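Local coordinates for protein 5'-nucleotidase SurE (Aquifex aeolicus, PDB 2WQK) that probably removes the phosphate group from nucleoside 5'-monophosphates by hydrolysis, using one divalent metal cation per subunit, at residues G92-P97 against A124-G129; G100-Y105 against T216-V221; E136-V141 against V162-L167. All blocks are in the same frame, centred on the assembly; numbering follows the deposited sequence.

Contact 1 (G92-P97 against A124-G129); sequences GINEGP and AFSAFG. With NA (sodium ion), chain D; SO4 (sulfate ion), chain C.
Asn94 and Ser126 pair across two neighbouring parallel strands, 92-94 and 124-128, with their side chains on the same face of the sheet. Two backbone bonds hold the pair: Asn94 N donates to Phe125 O at 2.9 Å, and Ala127 N returns a bond to Asn94 O at 3.1 Å. From this frame the Asn94 side chain can be followed outward. Its CB rests 3.5 Å from Ser126 OG, whose own polar partner is Asn98. CG stands anti to the backbone N (chi1 -163°), and beyond it the two amide atoms take different tasks. OD1 binds the sodium ion at 2.3 Å, whereas ND2 gives a hydrogen bond to Gly96 O (2.9 Å), which it meets from above that carbonyl plane, and a weak one to a sulfate oxygen. The bond to Gly96 O probably fixes which way round the amide lies, keeping its oxygen on the metal. On the other face Ile93 CG2 packs 4.0 Å from Ala127 CB. Asp10 and Ser40 also bind the sodium, so the C-terminal end of a parallel strand here carries the SurE metal site, in a Rossmann-like alpha/beta fold.

Contact 2 (G100-Y105 against T216-V221); sequences GEDITY and TDYWAV
Asp217 and Tyr218 reach toward Gly100 through different first torsions. In Asp217, CG lies between the backbone N and the carbonyl carbon (chi1 51°), the crowded position; in Tyr218, CG is anti to the carbonyl carbon (chi1 -72°). The aspartate carboxylate meets the Gly100 amide: Gly100 N donates to Asp217 OD2 over 2.8 Å, nearly straight at 171°, arriving on the syn side and somewhat out of the carboxylate plane. The other oxygen, OD1, accepts from Tyr218 N from above that plane and also from Gly181 N, so three backbone amides grip one carboxylate. The methyl end of Ile103, CD1, comes tip to tip with Asp217 OD2 at 4.1 Å.

The Tyr218 ring lies obliquely to Gly100, its CE2 3.6 Å from Gly100 CA. A side chain at Gly100 would run into the phenol oxygen, and the positive phi there also suits glycine. Water 2 lies between Tyr218 OH and Asp102, giving a 2.9 Å hydrogen bond to Asp102 OD2. The other carboxylate oxygen of Asp102 forms a salt bridge with Arg183, and Tyr218 OH is also bonded to Lys182 O. An alanine in place of Asp217 would probably leave the amides of Gly100, Tyr218 and Gly181 without their shared acceptor and the residue that leads into the 3-10 segment less firmly held against the helix.

Farther along this turn, Tyr105 OH bonds to Glu114 of the second subunit. Between the 3-10 turn 101-105 and helix 217-222, the contact thus relies on polar bonds more than on apolar packing. Its buried carboxylate is likely to be ionised, since the three backbone N-H groups that it accepts from would stabilise a negative charge.

Contact 3 (E136-V141 against V162-L167); sequences EEIAKV and VNIPNL
Helix 136-141 runs over strand 162-165 at 132° between their N-to-C directions, the two axes 9.0 Å apart at closest approach. Ile138 and Ile164 are the main pair. Their side chains cross obliquely, with Ile138 CG2 set 3.7 Å from Ile164 CD1 and close to CB and CG1 of the same residue as well. The other branch of Ile138 runs toward the end of the strand: CG1 meets Ile164 CG2 and, next to it, the carbonyl oxygen Pro165 O, 3.9 Å away.

One turn further on, Val141 slides past Ile164 in the opposite direction. Its CG1, placed between the backbone N and the carbonyl carbon (chi1 76°), comes 3.7 Å from Ile164 CG2. Ile164 CD1 thus serves Ile138 alone of the two, while CG2 sits between Val141 CG1 and Ile138 CG1. The chi2 of Ile164, 92°, lies away from the usual staggered positions, suggesting that CD1 is turned to fit the surrounding side chains.

Toward Leu167 the contact thins to Glu137 CB, 3.7 Å from Leu167 O. The Glu137 chain bends at chi2, and its OE2 forms a 3.3 Å salt bridge with Lys140 NZ of the same helix. Glu137 OE1 also accepts from Tyr169 N, and Asn166 OD1 accepts from Met134 N, tying the chain after the strand to the helix and to the residue just before it.

Helix 135-152 is the connection of the beta-alpha-beta unit formed with strands 122-128 and 158-165. Ile138 also touches Ala127 and Ile93 on the two strands beyond, while Ile164 and Val141 both reach Val226 of strand 225-232.

Overall arrangement
The three contacts meet around strand 122-128 and its neighbours. Contacts 1 and 3 have centres about 8 Å apart and share the sheet: strands 122-128 and 158-165 lie side by side, with probable hydrogen bonds from Val162 N to Ala124 O and from Phe128 N to Ile164 O, both 2.8 Å. Contact 2 lies about 12 Å from contact 1 and 16 Å from contact 3, centre to centre. Val221 links it to both, through CG2 on Phe128 CG at 3.8 Å and CG1 on Asn163 O. Only contact 1 holds a sodium ligand; the side chains of Asp102 and Ile164 stand about 12 and 13 Å from the ion.

Contact 1 (G92-P97 against A124-G129)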
loop_
_atom_site.group_PDB
_atom_site.type_symbol
_atom_site.label_atom_id
_atom_site.label_comp_id
_atom_site.label_asym_id
_atom_site.label_seq_id
_atom_site.Cartn_x
_atom_site.Cartn_y
_atom_site.Cartn_z
ATOM N N GLY A 92 14.333 17.895 -0.562
ATOM C CA GLY A 92 14.476 17.853 0.894
ATOM C C GLY A 92 13.783 19.041 1.541
ATOM O O GLY A 92 12.913 19.667 0.927
ATOM N N ILE A 93 14.131 19.327 2.805
ATOM C CA ILE A 93 15.027 18.583 3.658
ATOM C C ILE A 93 14.340 17.373 4.198
ATOM O O ILE A 93 13.284 17.458 4.815
ATOM C CB ILE A 93 15.457 19.428 4.887
ATOM C CG1 ILE A 93 16.132 20.727 4.439
ATOM C CG2 ILE A 93 16.369 18.597 5.827
ATOM C CD1 ILE A 93 16.003 21.891 5.461
ATOM N N ASN A 94 14.933 16.200 3.942
ATOM C CA ASN A 94 14.343 14.968 4.417
ATOM C C ASN A 94 14.291 14.866 5.927
ATOM O O ASN A 94 15.205 15.284 6.592
ATOM C CB ASN A 94 15.102 13.729 3.890
ATOM C CG ASN A 94 14.273 12.437 4.020
ATOM O OD1 ASN A 94 13.120 12.388 3.587
ATOM N ND2 ASN A 94 14.878 11.387 4.628
ATOM N N GLU A 95 13.220 14.244 6.402
ATOM C CA GLU A 95 13.062 13.932 7.805
ATOM C C GLU A 95 13.813 12.615 8.049
ATOM O O GLU A 95 13.217 11.514 8.062
ATOM C CB GLU A 95 11.585 13.764 8.149
ATOM C CG GLU A 95 10.696 14.941 7.871
ATOM C CD GLU A 95 9.218 14.584 8.046
ATOM O OE1 GLU A 95 8.861 13.363 8.015
ATOM O OE2 GLU A 95 8.422 15.521 8.227
ATOM N N GLY A 96 15.114 12.714 8.145
ATOM C CA GLY A 96 15.991 11.617 8.490
ATOM C C GLY A 96 17.113 11.550 7.476
ATOM O O GLY A 96 17.042 12.175 6.407
ATOM N N PRO A 97 18.188 10.840 7.816
ATOM C CA PRO A 97 19.363 10.797 6.957
ATOM C C PRO A 97 19.236 9.921 5.724
ATOM O O PRO A 97 18.387 9.018 5.679
ATOM C CB PRO A 97 20.455 10.245 7.867
ATOM C CG PRO A 97 19.695 9.397 8.818
ATOM C CD PRO A 97 18.337 10.037 9.035
ATOM N N ALA A 124 20.346 16.957 -3.109
ATOM C CA ALA A 124 19.453 16.344 -2.095
ATOM C C ALA A 124 19.947 16.802 -0.705
ATOM O O ALA A 124 21.166 16.793 -0.483
ATOM C CB ALA A 124 19.506 14.799 -2.151
ATOM N N PHE A 125 19.009 17.141 0.201
ATOM C CA PHE A 125 19.357 17.521 1.566
ATOM C C PHE A 125 18.553 16.639 2.514
ATOM O O PHE A 125 17.323 16.529 2.385
ATOM C CB PHE A 125 18.894 18.966 1.816
ATOM C CG PHE A 125 19.597 20.009 0.961
ATOM C CD1 PHE A 125 20.881 20.431 1.285
ATOM C CD2 PHE A 125 18.959 20.622 -0.107
ATOM C CE1 PHE A 125 21.524 21.408 0.529
ATOM C CE2 PHE A 125 19.610 21.611 -0.854
ATOM C CZ PHE A 125 20.863 21.988 -0.534
ATOM N N SER A 126 19.253 16.070 3.498
ATOM C CA SER A 126 18.647 15.214 4.522
ATOM C C SER A 126 19.199 15.591 5.894
ATOM O O SER A 126 20.363 15.932 6.007
ATOM C CB SER A 126 18.977 13.742 4.225
ATOM O OG SER A 126 18.469 13.392 2.956
ATOM N N ALA A 127 18.318 15.525 6.901
ATOM C CA ALA A 127 18.656 15.794 8.308
ATOM C C ALA A 127 19.126 14.522 9.034
ATOM O O ALA A 127 18.389 13.535 9.076
ATOM C CB ALA A 127 17.412 16.369 9.039
ATOM N N PHE A 128 20.305 14.592 9.638
ATOM C CA PHE A 128 20.838 13.495 10.445
ATOM C C PHE A 128 20.383 13.727 11.869
ATOM O O PHE A 128 21.054 14.409 12.668
ATOM C CB PHE A 128 22.355 13.422 10.360
ATOM C CG PHE A 128 22.961 12.333 11.233
ATOM C CD1 PHE A 128 22.800 10.989 10.888
ATOM C CD2 PHE A 128 23.728 12.648 12.336
ATOM C CE1 PHE A 128 23.353 9.983 11.610
ATOM C CE2 PHE A 128 24.304 11.632 13.083
ATOM C CZ PHE A 128 24.113 10.306 12.720
ATOM N N GLY A 129 19.193 13.206 12.118
ATOM C CA GLY A 129 18.521 13.281 13.423
ATOM C C GLY A 129 17.298 12.401 13.361
ATOM O O GLY A 129 16.865 11.964 12.267
HETATM NA NA NA D . 11.550 10.695 3.830
HETATM S S SO4 C . 13.427 9.157 1.878
HETATM O O1 SO4 C . 13.566 8.965 3.321
HETATM O O2 SO4 C . 12.195 9.979 1.661
HETATM O O3 SO4 C . 14.516 9.900 1.354
HETATM O O4 SO4 C . 13.282 7.855 1.153
HETATM O O HOH W 1 12.063 9.935 6.101
#

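Contact 2 (G100-Y105 against T216-V221)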
loop_
_atom_site.group_PDB
_atom_site.type_symbol
_atom_site.label_atom_id
_atom_site.label_comp_id
_atom_site.label_asym_id
_atom_site.label_seq_id
_atom_site.Cartn_x
_atom_site.Cartn_y
_atom_site.Cartn_z
ATOM N N GLY A 100 25.329 6.413 3.063
ATOM C CA GLY A 100 25.902 5.113 2.765
ATOM C C GLY A 100 25.115 4.339 1.733
ATOM O O GLY A 100 24.548 4.882 0.785
ATOM N N GLU A 101 25.034 3.042 1.975
ATOM C CA GLU A 101 24.391 2.105 1.055
ATOM C C GLU A 101 22.935 2.385 0.844
ATOM O O GLU A 101 22.327 2.071 -0.216
ATOM C CB GLU A 101 24.507 0.667 1.602
ATOM C CG GLU A 101 25.912 0.147 1.651
ATOM C CD GLU A 101 26.626 0.237 0.309
ATOM O OE1 GLU A 101 25.968 0.498 -0.725
ATOM O OE2 GLU A 101 27.860 0.042 0.291
ATOM N N ASP A 102 22.310 2.978 1.852
ATOM C CA ASP A 102 20.877 3.253 1.810
ATOM C C ASP A 102 20.420 4.396 0.831
ATOM O O ASP A 102 19.224 4.604 0.563
ATOM C CB ASP A 102 20.408 3.353 3.251
ATOM C CG ASP A 102 20.605 2.000 4.004
ATOM O OD1 ASP A 102 20.200 0.936 3.450
ATOM O OD2 ASP A 102 21.185 1.983 5.108
ATOM N N ILE A 103 21.390 5.077 0.245
ATOM C CA ILE A 103 21.109 6.124 -0.757
ATOM C C ILE A 103 20.265 5.574 -1.931
ATOM O O ILE A 103 19.375 6.241 -2.449
ATOM C CB ILE A 103 22.429 6.726 -1.230
ATOM C CG1 ILE A 103 23.069 7.559 -0.112
ATOM C CG2 ILE A 103 22.303 7.560 -2.493
ATOM C CD1 ILE A 103 24.567 7.892 -0.408
ATOM N N THR A 104 20.531 4.333 -2.346
ATOM C CA THR A 104 19.816 3.687 -3.451
ATOM C C THR A 104 18.309 3.626 -3.281
ATOM O O THR A 104 17.568 3.609 -4.244
ATOM C CB THR A 104 20.303 2.232 -3.609
ATOM O OG1 THR A 104 21.698 2.266 -3.936
ATOM C CG2 THR A 104 19.522 1.535 -4.683
ATOM N N TYR A 105 17.858 3.551 -2.030
ATOM C CA TYR A 105 16.460 3.387 -1.713
ATOM C C TYR A 105 15.739 4.705 -1.381
ATOM O O TYR A 105 14.542 4.727 -1.069
ATOM C CB TYR A 105 16.328 2.445 -0.512
ATOM C CG TYR A 105 16.919 1.063 -0.764
ATOM C CD1 TYR A 105 16.369 0.224 -1.692
ATOM C CD2 TYR A 105 18.025 0.633 -0.068
ATOM C CE1 TYR A 105 16.899 -1.051 -1.904
ATOM C CE2 TYR A 105 18.569 -0.642 -0.270
ATOM C CZ TYR A 105 18.003 -1.470 -1.211
ATOM O OH TYR A 105 18.522 -2.739 -1.422
ATOM N N THR A 216 34.180 9.341 5.218
ATOM C CA THR A 216 32.830 8.940 4.833
ATOM C C THR A 216 31.743 9.948 5.246
ATOM O O THR A 216 31.924 10.763 6.181
ATOM C CB THR A 216 32.439 7.577 5.409
ATOM O OG1 THR A 216 32.344 7.646 6.848
ATOM C CG2 THR A 216 33.397 6.474 4.955
ATOM N N ASP A 217 30.596 9.848 4.587
ATOM C CA ASP A 217 29.418 10.620 4.961
ATOM C C ASP A 217 29.018 10.394 6.424
ATOM O O ASP A 217 28.774 11.348 7.179
ATOM C CB ASP A 217 28.251 10.373 3.966
ATOM C CG ASP A 217 27.907 8.880 3.701
ATOM O OD1 ASP A 217 28.516 7.960 4.303
ATOM O OD2 ASP A 217 26.943 8.707 2.884
ATOM N N TYR A 218 28.988 9.138 6.837
ATOM C CA TYR A 218 28.619 8.811 8.224
ATOM C C TYR A 218 29.561 9.497 9.205
ATOM O O TYR A 218 29.117 10.114 10.190
ATOM C CB TYR A 218 28.729 7.313 8.480
ATOM C CG TYR A 218 27.696 6.442 7.863
ATOM C CD1 TYR A 218 26.448 6.315 8.427
ATOM C CD2 TYR A 218 28.001 5.685 6.738
ATOM C CE1 TYR A 218 25.485 5.452 7.863
ATOM C CE2 TYR A 218 27.076 4.860 6.194
ATOM C CZ TYR A 218 25.829 4.724 6.773
ATOM O OH TYR A 218 24.939 3.885 6.151
ATOM N N TRP A 219 30.863 9.382 8.967
ATOM C CA TRP A 219 31.824 9.962 9.951
ATOM C C TRP A 219 31.605 11.455 10.080
ATOM O O TRP A 219 31.609 12.008 11.192
ATOM C CB TRP A 219 33.279 9.665 9.556
ATOM C CG TRP A 219 34.297 10.105 10.572
ATOM C CD1 TRP A 219 34.900 9.313 11.515
ATOM C CD2 TRP A 219 34.819 11.432 10.761
ATOM N NE1 TRP A 219 35.746 10.084 12.278
ATOM C CE2 TRP A 219 35.735 11.372 11.828
ATOM C CE3 TRP A 219 34.619 12.658 10.122
ATOM C CZ2 TRP A 219 36.397 12.494 12.299
ATOM C CZ3 TRP A 219 35.305 13.783 10.591
ATOM C CH2 TRP A 219 36.186 13.685 11.654
ATOM N N ALA A 220 31.387 12.141 8.957
ATOM C CA ALA A 220 31.259 13.606 8.979
ATOM C C ALA A 220 30.092 13.985 9.879
ATOM O O ALA A 220 30.256 14.805 10.807
ATOM C CB ALA A 220 31.055 14.146 7.535
ATOM N N VAL A 221 28.909 13.423 9.644
ATOM C CA VAL A 221 27.722 13.836 10.405
ATOM C C VAL A 221 27.790 13.383 11.869
ATOM O O VAL A 221 27.322 14.117 12.753
ATOM C CB VAL A 221 26.402 13.416 9.726
ATOM C CG1 VAL A 221 26.260 14.169 8.395
ATOM C CG2 VAL A 221 26.313 11.908 9.538
HETATM O O HOH W 2 22.559 4.096 6.526
#

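Contact 3 (E136-V141 against V162-L167)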
loop_
_atom_site.group_PDB
_atom_site.type_symbol
_atom_site.label_atom_id
_atom_site.label_comp_id
_atom_site.label_asym_id
_atom_site.label_seq_id
_atom_site.Cartn_x
_atom_site.Cartn_y
_atom_site.Cartn_z
ATOM N N GLU A 136 14.751 24.609 10.688
ATOM C CA GLU A 136 15.120 25.981 10.339
ATOM C C GLU A 136 16.592 26.278 10.507
ATOM O O GLU A 136 17.138 27.053 9.724
ATOM C CB GLU A 136 14.287 27.002 11.114
ATOM C CG GLU A 136 12.836 26.880 10.804
ATOM C CD GLU A 136 12.006 27.976 11.449
ATOM O OE1 GLU A 136 12.535 28.699 12.306
ATOM O OE2 GLU A 136 10.834 28.089 11.083
ATOM N N GLU A 137 17.239 25.670 11.506
ATOM C CA GLU A 137 18.673 25.773 11.639
ATOM C C GLU A 137 19.371 25.072 10.473
ATOM O O GLU A 137 20.306 25.590 9.901
ATOM C CB GLU A 137 19.161 25.157 12.949
ATOM C CG GLU A 137 18.640 25.882 14.218
ATOM C CD GLU A 137 19.192 27.270 14.347
ATOM O OE1 GLU A 137 20.372 27.497 14.082
ATOM O OE2 GLU A 137 18.421 28.167 14.744
ATOM N N ILE A 138 18.898 23.880 10.139
ATOM C CA ILE A 138 19.482 23.124 9.033
ATOM C C ILE A 138 19.368 23.880 7.711
ATOM O O ILE A 138 20.306 23.870 6.890
ATOM C CB ILE A 138 18.849 21.711 8.939
ATOM C CG1 ILE A 138 19.338 20.871 10.122
ATOM C CG2 ILE A 138 19.174 21.004 7.595
ATOM C CD1 ILE A 138 18.590 19.551 10.333
ATOM N N ALA A 139 18.240 24.560 7.504
ATOM C CA ALA A 139 18.034 25.283 6.241
ATOM C C ALA A 139 19.080 26.350 6.023
ATOM O O ALA A 139 19.429 26.671 4.896
ATOM C CB ALA A 139 16.611 25.896 6.144
ATOM N N LYS A 140 19.591 26.921 7.124
ATOM C CA LYS A 140 20.619 27.957 6.989
ATOM C C LYS A 140 21.871 27.427 6.277
ATOM O O LYS A 140 22.411 28.104 5.403
ATOM C CB LYS A 140 21.009 28.531 8.363
ATOM C CG LYS A 140 19.846 29.218 9.059
ATOM C CD LYS A 140 20.203 29.602 10.493
ATOM C CE LYS A 140 19.048 30.271 11.181
ATOM N NZ LYS A 140 19.403 30.499 12.644
ATOM N N VAL A 141 22.318 26.209 6.625
ATOM C CA VAL A 141 23.494 25.708 5.944
ATOM C C VAL A 141 23.127 25.250 4.504
ATOM O O VAL A 141 23.936 25.401 3.597
ATOM C CB VAL A 141 24.299 24.715 6.777
ATOM C CG1 VAL A 141 23.639 23.405 6.805
ATOM C CG2 VAL A 141 25.765 24.670 6.265
ATOM N N VAL A 162 23.576 15.667 0.334
ATOM C CA VAL A 162 24.002 16.445 1.522
ATOM C C VAL A 162 23.252 15.967 2.743
ATOM O O VAL A 162 22.020 15.839 2.699
ATOM C CB VAL A 162 23.747 17.954 1.301
ATOM C CG1 VAL A 162 24.213 18.769 2.522
ATOM C CG2 VAL A 162 24.441 18.441 0.019
ATOM N N ASN A 163 23.992 15.667 3.827
ATOM C CA ASN A 163 23.371 15.330 5.114
ATOM C C ASN A 163 23.869 16.353 6.130
ATOM O O ASN A 163 25.074 16.651 6.164
ATOM C CB ASN A 163 23.736 13.915 5.572
ATOM C CG ASN A 163 22.929 12.857 4.829
ATOM O OD1 ASN A 163 21.935 12.340 5.361
ATOM N ND2 ASN A 163 23.369 12.526 3.573
ATOM N N ILE A 164 22.943 16.836 6.950
ATOM C CA ILE A 164 23.267 17.888 7.934
ATOM C C ILE A 164 22.941 17.399 9.327
ATOM O O ILE A 164 21.836 16.969 9.585
ATOM C CB ILE A 164 22.470 19.183 7.672
ATOM C CG1 ILE A 164 22.551 19.632 6.206
ATOM C CG2 ILE A 164 22.897 20.303 8.643
ATOM C CD1 ILE A 164 21.380 19.060 5.309
ATOM N N PRO A 165 23.916 17.480 10.247
ATOM C CA PRO A 165 23.637 17.145 11.646
ATOM C C PRO A 165 22.535 18.000 12.276
ATOM O O PRO A 165 22.369 19.160 11.914
ATOM C CB PRO A 165 24.958 17.495 12.359
ATOM C CG PRO A 165 25.973 17.641 11.409
ATOM C CD PRO A 165 25.310 17.884 10.046
ATOM N N ASN A 166 21.830 17.418 13.244
ATOM C CA ASN A 166 20.785 18.128 13.952
ATOM C C ASN A 166 21.380 18.999 15.038
ATOM O O ASN A 166 21.317 18.657 16.225
ATOM C CB ASN A 166 19.775 17.161 14.540
ATOM C CG ASN A 166 18.567 17.856 15.095
ATOM O OD1 ASN A 166 18.229 18.941 14.651
ATOM N ND2 ASN A 166 17.896 17.224 16.063
ATOM N N LEU A 167 21.992 20.088 14.601
ATOM C CA LEU A 167 22.627 21.049 15.484
ATOM C C LEU A 167 22.186 22.453 15.144
ATOM O O LEU A 167 21.793 22.757 14.011
ATOM C CB LEU A 167 24.137 20.977 15.304
ATOM C CG LEU A 167 24.861 19.707 15.746
ATOM C CD1 LEU A 167 26.299 19.676 15.217
ATOM C CD2 LEU A 167 24.846 19.575 17.263
#